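Local coordinates for protein AT27789p (Drosophila melanogaster, PDB 5UZN) that probably binds RNA, mRNA included, through quasi-RNA recognition motifs, of which this chain is the third in the Drosophila hnRNP F/H homolog Glorund, at residues A[28-33]-A[72-77]. Numbering follows the deposited sequence.
Sequences FKFFEP and EQMGSR
Phe30, near the C-terminal end of helix 24-31, packs in a buried contact against the apolar side chain of Met74 and meets the peptide carbonyl of Gln73 at the ring edge, in the loop between helix 60-68 and strand 80-86. The CA atoms of Phe30 and Met74 lie 6.3 Å apart, and their side chains cross at about a right angle. Phe30 carries CG anti to its own N (chi1 -175°), which sends the ring toward the loop. Its CD1 lies 4.0 Å from Met74 CB. The Met74 chain is extended through chi2 and then bends at chi3 (-59°), bringing CE within 4.0 Å of Phe30 CB. Gln73 O lies near the ring plane, 3.9 Å from Phe30 CD1. The loop segment is shaped by a type II' turn closed by the Arg77 N to Met74 O hydrogen bond, with Met74 N bonded back to Arg77 O, both 3.0 Å. Phe30, Phe31 and Met74 all reach Met15 of strand 11-16, joining helix and loop to the four-stranded sheet of this RRM-type fold. An alanine here removes the ring, which would probably open a gap beside Met74 CB and the Gln73 carbonyl and let the Met74 methyl, CE, turn more freely. No hydrogen bond crosses between 28-33 and 72-77, so van der Waals packing joins them, while a Phe30 to Arg71 backbone bond ties the helix end to the chain just before the loop segment.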
loop_
_atom_site.group_PDB
_atom_site.type_symbol
_atom_site.label_atom_id
_atom_site.label_comp_id
_atom_site.label_asym_id
_atom_site.label_seq_id
_atom_site.Cartn_x
_atom_site.Cartn_y
_atom_site.Cartn_z
ATOM N N PHE A 28 6.463 0.777 -1.887
ATOM C CA PHE A 28 6.949 0.357 -3.176
ATOM C C PHE A 28 7.765 -0.932 -3.024
ATOM O O PHE A 28 7.586 -1.839 -3.759
ATOM C CB PHE A 28 7.727 1.478 -3.873
ATOM C CG PHE A 28 6.857 2.540 -4.523
ATOM C CD1 PHE A 28 6.142 2.279 -5.633
ATOM C CD2 PHE A 28 6.790 3.805 -4.012
ATOM C CE1 PHE A 28 5.370 3.252 -6.236
ATOM C CE2 PHE A 28 6.023 4.779 -4.601
ATOM C CZ PHE A 28 5.305 4.492 -5.717
ATOM N N LYS A 29 8.624 -1.035 -2.021
ATOM C CA LYS A 29 9.422 -2.252 -1.844
ATOM C C LYS A 29 8.549 -3.454 -1.529
ATOM O O LYS A 29 8.871 -4.583 -1.921
ATOM C CB LYS A 29 10.446 -2.066 -0.723
ATOM C CG LYS A 29 11.584 -1.119 -1.067
ATOM C CD LYS A 29 12.542 -0.961 0.113
ATOM C CE LYS A 29 13.664 0.031 -0.198
ATOM N NZ LYS A 29 14.553 0.270 0.983
ATOM N N PHE A 30 7.440 -3.219 -0.832
ATOM C CA PHE A 30 6.533 -4.284 -0.422
ATOM C C PHE A 30 5.887 -4.962 -1.626
ATOM O O PHE A 30 5.733 -6.186 -1.643
ATOM C CB PHE A 30 5.481 -3.700 0.529
ATOM C CG PHE A 30 4.544 -4.727 1.113
ATOM C CD1 PHE A 30 4.908 -5.454 2.234
ATOM C CD2 PHE A 30 3.323 -4.989 0.521
ATOM C CE1 PHE A 30 4.064 -6.396 2.764
ATOM C CE2 PHE A 30 2.465 -5.928 1.067
ATOM C CZ PHE A 30 2.848 -6.633 2.191
ATOM N N PHE A 31 5.529 -4.195 -2.654
ATOM C CA PHE A 31 4.837 -4.745 -3.812
ATOM C C PHE A 31 5.754 -5.057 -4.987
ATOM O O PHE A 31 5.258 -5.473 -6.041
ATOM C CB PHE A 31 3.743 -3.783 -4.286
ATOM C CG PHE A 31 2.603 -3.642 -3.326
ATOM C CD1 PHE A 31 1.778 -4.728 -3.047
ATOM C CD2 PHE A 31 2.349 -2.431 -2.718
ATOM C CE1 PHE A 31 0.728 -4.598 -2.173
ATOM C CE2 PHE A 31 1.293 -2.288 -1.847
ATOM C CZ PHE A 31 0.489 -3.376 -1.567
ATOM N N GLU A 32 7.061 -4.846 -4.866
ATOM C CA GLU A 32 7.909 -5.031 -6.037
ATOM C C GLU A 32 7.872 -6.507 -6.405
ATOM O O GLU A 32 7.766 -7.350 -5.525
ATOM C CB GLU A 32 9.349 -4.552 -5.771
ATOM C CG GLU A 32 10.131 -5.454 -4.847
ATOM C CD GLU A 32 11.411 -4.820 -4.349
ATOM O OE1 GLU A 32 12.144 -5.510 -3.608
ATOM O OE2 GLU A 32 11.672 -3.634 -4.676
ATOM N N PRO A 33 7.963 -6.840 -7.706
ATOM C CA PRO A 33 8.178 -5.997 -8.896
ATOM C C PRO A 33 6.975 -5.189 -9.321
ATOM O O PRO A 33 7.084 -4.331 -10.201
ATOM C CB PRO A 33 8.515 -7.017 -9.990
ATOM C CG PRO A 33 7.795 -8.242 -9.569
ATOM C CD PRO A 33 7.871 -8.266 -8.065
ATOM N N GLU A 72 6.484 -10.845 2.856
ATOM C CA GLU A 72 5.782 -11.406 4.002
ATOM C C GLU A 72 5.525 -10.348 5.062
ATOM O O GLU A 72 4.501 -10.390 5.744
ATOM C CB GLU A 72 6.579 -12.586 4.558
ATOM C CG GLU A 72 6.912 -13.616 3.469
ATOM C CD GLU A 72 7.988 -14.606 3.878
ATOM O OE1 GLU A 72 9.072 -14.603 3.249
ATOM O OE2 GLU A 72 7.746 -15.391 4.820
ATOM N N GLN A 73 6.415 -9.374 5.182
ATOM C CA GLN A 73 6.294 -8.325 6.175
ATOM C C GLN A 73 6.788 -7.031 5.553
ATOM O O GLN A 73 7.539 -7.041 4.578
ATOM C CB GLN A 73 7.118 -8.623 7.442
ATOM C CG GLN A 73 6.655 -9.812 8.263
ATOM C CD GLN A 73 7.331 -9.855 9.630
ATOM O OE1 GLN A 73 8.555 -9.740 9.738
ATOM N NE2 GLN A 73 6.530 -10.003 10.681
ATOM N N MET A 74 6.343 -5.909 6.108
ATOM C CA MET A 74 7.001 -4.625 5.874
ATOM C C MET A 74 7.776 -4.303 7.143
ATOM O O MET A 74 7.185 -4.220 8.224
ATOM C CB MET A 74 5.994 -3.526 5.568
ATOM C CG MET A 74 6.642 -2.229 5.151
ATOM S SD MET A 74 5.406 -0.933 5.004
ATOM C CE MET A 74 4.319 -1.638 3.759
ATOM N N GLY A 75 9.080 -4.142 7.024
ATOM C CA GLY A 75 9.869 -4.135 8.239
ATOM C C GLY A 75 9.633 -5.447 8.953
ATOM O O GLY A 75 9.786 -6.527 8.381
ATOM N N SER A 76 9.194 -5.383 10.203
ATOM C CA SER A 76 8.907 -6.604 10.939
ATOM C C SER A 76 7.443 -6.669 11.351
ATOM O O SER A 76 7.120 -7.270 12.373
ATOM C CB SER A 76 9.809 -6.741 12.166
ATOM O OG SER A 76 10.067 -5.492 12.784
ATOM N N ARG A 77 6.553 -6.047 10.568
ATOM C CA ARG A 77 5.113 -6.093 10.815
ATOM C C ARG A 77 4.409 -6.823 9.679
ATOM O O ARG A 77 4.808 -6.723 8.521
ATOM C CB ARG A 77 4.507 -4.690 10.966
ATOM C CG ARG A 77 4.915 -3.979 12.258
ATOM C CD ARG A 77 4.232 -2.639 12.351
ATOM N NE ARG A 77 3.506 -2.439 13.599
ATOM C CZ ARG A 77 4.002 -1.795 14.652
ATOM N NH1 ARG A 77 3.268 -1.652 15.747
ATOM N NH2 ARG A 77 5.231 -1.286 14.614
#